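PDB 2VBF: branched-chain alpha-ketoacid decarboxylase from Lactococcus lactis, which probably decarboxylates branched-chain and aromatic alpha-keto acids to the corresponding aldehydes, using bound thiamine diphosphate and a magnesium ion. Local coordinates for residues Asn291-Ala296 with His316-Asn321; Pro258-Asn263 with Ile287-Phe292. All blocks are in the same frame, centred on the assembly; numbering follows the deposited sequence.

Both contacts lie in the central domain and share helix 287-295. Following the chain, strand 259-261 comes first; after 23 intervening residues, which include edge strand 276-279, helix 287-295 starts and contact 2 closes this loop by setting Leu289 and Phe292 on Thr260 and Pro258. Contact 1 starts on the same helix, at Asn291, runs through strand 298-302 and closes a second loop of 19 residues when 316-321 comes back to the helix. The two loops follow one another, neither nested nor crossed, and overlap at Asn291 and Phe292. Their centres are about 9 Å apart, and Val293 CG2 meets Thr260 CG2 at 4.0 Å, so the two contacts touch directly.

Contact 1 of 2, residues Asn291-Ala296 with His316-Asn321; sequences NFVESA and HHLDEN
Glu294, on helix 287-295, and His317, in the loop 316-321, bring the two backbones closest, with 6.0 Å between their CA atoms. The area buried, 173 Å² with both sides summed, falls mostly on these two residues. With CG anti to its carbonyl carbon (chi1 -60°) and the chain extended beyond it, Glu294 reaches across to His317, and its CG passes 3.5 Å from His317 O. The carboxylate then meets the imidazole at one corner: His317 CD2 lies 3.6 Å from Glu294 OE1, and OE2 sits at the ring edge, in its plane. Carboxylate and ring planes stand 81° apart, so the groups do not stack. Nor do they form a salt bridge, since Glu294 OE1 stays 4.8 Å from His317 NE2. The polar link runs instead through Tyr280, whose OH is hydrogen-bonded both to Glu294 OE2 and to His317 N, which ties the side chain to the loop backbone. In the Rossmann-like central domain, helix 287-295 makes the crossover from edge strand 276-279 to strand 298-302, and the loop 316-321, which closes with an Asx turn at Asp319, leads into the next strand, 323-326. Beside this polar pair the contact is apolar: Val293 points at the loop, and its CG1, anti to the backbone N (chi1 175°), meets Leu318 CD2 at 3.6 Å. Leu318 comes to it obliquely, one methyl branch against one methyl branch, and also rests on Ile234 of strand 231-235.

Contact 2 of 2, residues Pro258-Asn263 with Ile287-Phe292; sequences PITTLN and ISLKNF
Thr260 OG1, on strand 259-261, is hydrogen-bonded to Gly278 O, and from helix 287-295 the methyl carbon Leu289 CD1 brushes the same oxygen at 4.2 Å. Both residues direct their side chains at the opposing segment, yet this is the wider of the two meetings. One helical turn on, Phe292 makes the closer contact. Its CG is anti to the backbone N (chi1 -167°), which carries the ring down to Pro258, where CE2 lies 3.6 Å from Pro258 CB and CZ 3.7 Å from Pro258 CG. The two side chains cross at about a right angle. Strand 259-261 is an inner strand of the parallel part of the Rossmann-like sheet, bonded through its backbone to strands 231-235 and 276-279, and the helix packs over one face of it. Both Leu289 and Phe292 also rest on Leu277 of strand 276-279, so the helix spans two neighbouring strands. Ile259 points away from it and packs on Val248 and Val252 of helix 245-255, which covers the other face. Lys230 makes a cation-pi contact with the Phe292 ring.

Contact 1 of 2, residues Asn291-Ala296 with His316-Asn321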
loop_
_atom_site.group_PDB
_atom_site.type_symbol
_atom_site.label_atom_id
_atom_site.label_comp_id
_atom_site.label_asym_id
_atom_site.label_seq_id
_atom_site.Cartn_x
_atom_site.Cartn_y
_atom_site.Cartn_z
ATOM N N ASN A 291 15.791 -16.888 -34.672
ATOM C CA ASN A 291 16.423 -17.983 -35.387
ATOM C C ASN A 291 17.793 -18.375 -34.826
ATOM O O ASN A 291 18.124 -19.559 -34.778
ATOM C CB ASN A 291 16.573 -17.619 -36.862
ATOM C CG ASN A 291 15.238 -17.533 -37.590
ATOM O OD1 ASN A 291 14.211 -18.043 -37.119
ATOM N ND2 ASN A 291 15.251 -16.884 -38.752
ATOM N N PHE A 292 18.575 -17.379 -34.406
ATOM C CA PHE A 292 19.909 -17.606 -33.886
ATOM C C PHE A 292 19.821 -18.366 -32.567
ATOM O O PHE A 292 20.425 -19.436 -32.402
ATOM C CB PHE A 292 20.647 -16.269 -33.686
ATOM C CG PHE A 292 22.129 -16.424 -33.449
ATOM C CD1 PHE A 292 23.039 -16.136 -34.457
ATOM C CD2 PHE A 292 22.618 -16.851 -32.216
ATOM C CE1 PHE A 292 24.402 -16.279 -34.252
ATOM C CE2 PHE A 292 23.984 -17.017 -32.008
ATOM C CZ PHE A 292 24.883 -16.722 -33.033
ATOM N N VAL A 293 19.059 -17.808 -31.628
ATOM C CA VAL A 293 18.908 -18.411 -30.303
ATOM C C VAL A 293 18.383 -19.840 -30.386
ATOM O O VAL A 293 18.911 -20.725 -29.733
ATOM C CB VAL A 293 17.973 -17.591 -29.391
ATOM C CG1 VAL A 293 17.753 -18.328 -28.042
ATOM C CG2 VAL A 293 18.545 -16.197 -29.169
ATOM N N GLU A 294 17.361 -20.051 -31.207
ATOM C CA GLU A 294 16.667 -21.340 -31.296
ATOM C C GLU A 294 17.382 -22.384 -32.172
ATOM O O GLU A 294 16.986 -23.560 -32.193
ATOM C CB GLU A 294 15.223 -21.110 -31.767
ATOM C CG GLU A 294 14.443 -20.215 -30.793
ATOM C CD GLU A 294 13.015 -19.919 -31.212
ATOM O OE1 GLU A 294 12.596 -20.343 -32.317
ATOM O OE2 GLU A 294 12.310 -19.261 -30.418
ATOM N N SER A 295 18.418 -21.959 -32.895
ATOM C CA SER A 295 19.295 -22.883 -33.638
ATOM C C SER A 295 20.672 -23.112 -32.973
ATOM O O SER A 295 21.473 -23.929 -33.457
ATOM C CB SER A 295 19.489 -22.381 -35.072
ATOM O OG SER A 295 20.261 -21.197 -35.118
ATOM N N ALA A 296 20.951 -22.412 -31.869
ATOM C CA ALA A 296 22.214 -22.578 -31.147
ATOM C C ALA A 296 22.396 -24.045 -30.769
ATOM O O ALA A 296 21.423 -24.708 -30.403
ATOM C CB ALA A 296 22.238 -21.695 -29.881
ATOM N N HIS A 316 8.669 -19.478 -26.297
ATOM C CA HIS A 316 10.101 -19.752 -26.429
ATOM C C HIS A 316 10.363 -21.192 -26.871
ATOM O O HIS A 316 9.519 -22.078 -26.690
ATOM C CB HIS A 316 10.817 -19.486 -25.097
ATOM C CG HIS A 316 10.283 -20.294 -23.950
ATOM N ND1 HIS A 316 9.017 -20.104 -23.436
ATOM C CD2 HIS A 316 10.841 -21.287 -23.219
ATOM C CE1 HIS A 316 8.817 -20.950 -22.442
ATOM N NE2 HIS A 316 9.906 -21.681 -22.290
ATOM N N HIS A 317 11.529 -21.412 -27.470
ATOM C CA HIS A 317 11.976 -22.749 -27.854
ATOM C C HIS A 317 13.429 -22.894 -27.434
ATOM O O HIS A 317 14.331 -22.589 -28.200
ATOM C CB HIS A 317 11.843 -22.949 -29.362
ATOM C CG HIS A 317 10.441 -22.836 -29.862
ATOM N ND1 HIS A 317 9.518 -23.850 -29.729
ATOM C CD2 HIS A 317 9.802 -21.827 -30.502
ATOM C CE1 HIS A 317 8.369 -23.469 -30.261
ATOM N NE2 HIS A 317 8.515 -22.246 -30.739
ATOM N N LEU A 318 13.634 -23.341 -26.200
ATOM C CA LEU A 318 14.964 -23.474 -25.634
ATOM C C LEU A 318 15.122 -24.923 -25.199
ATOM O O LEU A 318 14.492 -25.359 -24.242
ATOM C CB LEU A 318 15.158 -22.513 -24.447
ATOM C CG LEU A 318 14.963 -21.019 -24.732
ATOM C CD1 LEU A 318 14.944 -20.208 -23.433
ATOM C CD2 LEU A 318 16.049 -20.499 -25.687
ATOM N N ASP A 319 15.981 -25.652 -25.904
ATOM C CA ASP A 319 16.121 -27.099 -25.725
ATOM C C ASP A 319 16.997 -27.456 -24.513
ATOM O O ASP A 319 18.213 -27.295 -24.531
ATOM C CB ASP A 319 16.713 -27.699 -27.008
ATOM C CG ASP A 319 16.639 -29.210 -27.055
ATOM O OD1 ASP A 319 16.423 -29.871 -26.014
ATOM O OD2 ASP A 319 16.795 -29.739 -28.172
ATOM N N GLU A 320 16.343 -27.938 -23.456
ATOM C CA GLU A 320 17.005 -28.477 -22.263
ATOM C C GLU A 320 18.135 -29.469 -22.565
ATOM O O GLU A 320 19.142 -29.505 -21.858
ATOM C CB GLU A 320 15.954 -29.131 -21.341
ATOM C CG GLU A 320 15.048 -30.207 -22.014
ATOM C CD GLU A 320 14.094 -29.648 -23.088
ATOM O OE1 GLU A 320 13.607 -28.501 -22.941
ATOM O OE2 GLU A 320 13.848 -30.354 -24.096
ATOM N N ASN A 321 17.980 -30.264 -23.629
ATOM C CA ASN A 321 18.987 -31.270 -23.986
ATOM C C ASN A 321 20.307 -30.667 -24.469
ATOM O O ASN A 321 21.322 -31.360 -24.496
ATOM C CB ASN A 321 18.448 -32.221 -25.056
ATOM C CG ASN A 321 17.218 -32.973 -24.601
ATOM O OD1 ASN A 321 17.165 -33.475 -23.481
ATOM N ND2 ASN A 321 16.219 -33.057 -25.472
#

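Contact 2 of 2, residues Pro258-Asn263 with Ile287-Phe292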
loop_
_atom_site.group_PDB
_atom_site.type_symbol
_atom_site.label_atom_id
_atom_site.label_comp_id
_atom_site.label_asym_id
_atom_site.label_seq_id
_atom_site.Cartn_x
_atom_site.Cartn_y
_atom_site.Cartn_z
ATOM N N PRO A 258 28.113 -15.096 -28.407
ATOM C CA PRO A 258 26.804 -14.467 -28.595
ATOM C C PRO A 258 26.013 -14.461 -27.286
ATOM O O PRO A 258 26.069 -15.433 -26.528
ATOM C CB PRO A 258 26.121 -15.363 -29.644
ATOM C CG PRO A 258 27.245 -16.067 -30.328
ATOM C CD PRO A 258 28.298 -16.254 -29.297
ATOM N N ILE A 259 25.327 -13.355 -27.017
ATOM C CA ILE A 259 24.531 -13.227 -25.793
ATOM C C ILE A 259 23.227 -12.468 -26.023
ATOM O O ILE A 259 23.159 -11.500 -26.788
ATOM C CB ILE A 259 25.337 -12.561 -24.630
ATOM C CG1 ILE A 259 24.497 -12.504 -23.335
ATOM C CG2 ILE A 259 25.808 -11.154 -25.015
ATOM C CD1 ILE A 259 25.309 -12.403 -22.068
ATOM N N THR A 260 22.195 -12.956 -25.343
ATOM C CA THR A 260 20.892 -12.326 -25.304
ATOM C C THR A 260 20.445 -12.268 -23.839
ATOM O O THR A 260 21.033 -12.924 -22.981
ATOM C CB THR A 260 19.883 -13.107 -26.195
ATOM O OG1 THR A 260 18.632 -12.416 -26.245
ATOM C CG2 THR A 260 19.686 -14.550 -25.720
ATOM N N THR A 261 19.455 -11.426 -23.556
ATOM C CA THR A 261 18.731 -11.462 -22.291
ATOM C C THR A 261 17.241 -11.471 -22.594
ATOM O O THR A 261 16.803 -11.106 -23.693
ATOM C CB THR A 261 19.053 -10.252 -21.361
ATOM O OG1 THR A 261 18.382 -9.074 -21.833
ATOM C CG2 THR A 261 20.558 -9.990 -21.290
ATOM N N LEU A 262 16.456 -11.898 -21.617
ATOM C CA LEU A 262 15.012 -11.666 -21.661
ATOM C C LEU A 262 14.785 -10.205 -21.278
ATOM O O LEU A 262 15.720 -9.497 -20.875
ATOM C CB LEU A 262 14.283 -12.586 -20.673
ATOM C CG LEU A 262 14.572 -14.088 -20.730
ATOM C CD1 LEU A 262 13.660 -14.809 -19.745
ATOM C CD2 LEU A 262 14.400 -14.639 -22.129
ATOM N N ASN A 263 13.541 -9.743 -21.353
ATOM C CA ASN A 263 13.224 -8.424 -20.804
ATOM C C ASN A 263 13.189 -8.444 -19.257
ATOM O O ASN A 263 13.216 -7.388 -18.625
ATOM C CB ASN A 263 11.946 -7.846 -21.426
ATOM C CG ASN A 263 10.700 -8.667 -21.124
ATOM O OD1 ASN A 263 10.565 -9.254 -20.045
ATOM N ND2 ASN A 263 9.773 -8.688 -22.074
ATOM N N ILE A 287 13.141 -11.572 -35.874
ATOM C CA ILE A 287 13.285 -12.866 -36.560
ATOM C C ILE A 287 14.729 -13.416 -36.591
ATOM O O ILE A 287 14.951 -14.590 -36.262
ATOM C CB ILE A 287 12.641 -12.830 -37.991
ATOM C CG1 ILE A 287 12.572 -14.223 -38.609
ATOM C CG2 ILE A 287 13.350 -11.834 -38.904
ATOM C CD1 ILE A 287 11.622 -15.138 -37.897
ATOM N N SER A 288 15.711 -12.592 -36.959
ATOM C CA SER A 288 17.099 -13.089 -36.976
ATOM C C SER A 288 17.571 -13.511 -35.582
ATOM O O SER A 288 18.261 -14.516 -35.448
ATOM C CB SER A 288 18.072 -12.091 -37.601
ATOM O OG SER A 288 18.317 -10.980 -36.760
ATOM N N LEU A 289 17.197 -12.747 -34.551
ATOM C CA LEU A 289 17.526 -13.111 -33.168
ATOM C C LEU A 289 16.884 -14.442 -32.759
ATOM O O LEU A 289 17.550 -15.336 -32.238
ATOM C CB LEU A 289 17.095 -11.988 -32.212
ATOM C CG LEU A 289 17.539 -12.156 -30.757
ATOM C CD1 LEU A 289 17.701 -10.811 -30.064
ATOM C CD2 LEU A 289 16.566 -13.029 -30.007
ATOM N N LYS A 290 15.582 -14.553 -32.998
ATOM C CA LYS A 290 14.829 -15.775 -32.747
ATOM C C LYS A 290 15.491 -16.993 -33.388
ATOM O O LYS A 290 15.754 -17.989 -32.736
ATOM C CB LYS A 290 13.422 -15.618 -33.303
ATOM C CG LYS A 290 12.475 -16.688 -32.852
ATOM C CD LYS A 290 11.039 -16.235 -33.060
ATOM C CE LYS A 290 10.451 -16.667 -34.389
ATOM N NZ LYS A 290 11.440 -16.902 -35.461
ATOM N N ASN A 291 15.791 -16.888 -34.672
ATOM C CA ASN A 291 16.423 -17.983 -35.387
ATOM C C ASN A 291 17.793 -18.375 -34.826
ATOM O O ASN A 291 18.124 -19.559 -34.778
ATOM C CB ASN A 291 16.573 -17.619 -36.862
ATOM C CG ASN A 291 15.238 -17.533 -37.590
ATOM O OD1 ASN A 291 14.211 -18.043 -37.119
ATOM N ND2 ASN A 291 15.251 -16.884 -38.752
ATOM N N PHE A 292 18.575 -17.379 -34.406
ATOM C CA PHE A 292 19.909 -17.606 -33.886
ATOM C C PHE A 292 19.821 -18.366 -32.567
ATOM O O PHE A 292 20.425 -19.436 -32.402
ATOM C CB PHE A 292 20.647 -16.269 -33.686
ATOM C CG PHE A 292 22.129 -16.424 -33.449
ATOM C CD1 PHE A 292 23.039 -16.136 -34.457
ATOM C CD2 PHE A 292 22.618 -16.851 -32.216
ATOM C CE1 PHE A 292 24.402 -16.279 -34.252
ATOM C CE2 PHE A 292 23.984 -17.017 -32.008
ATOM C CZ PHE A 292 24.883 -16.722 -33.033
#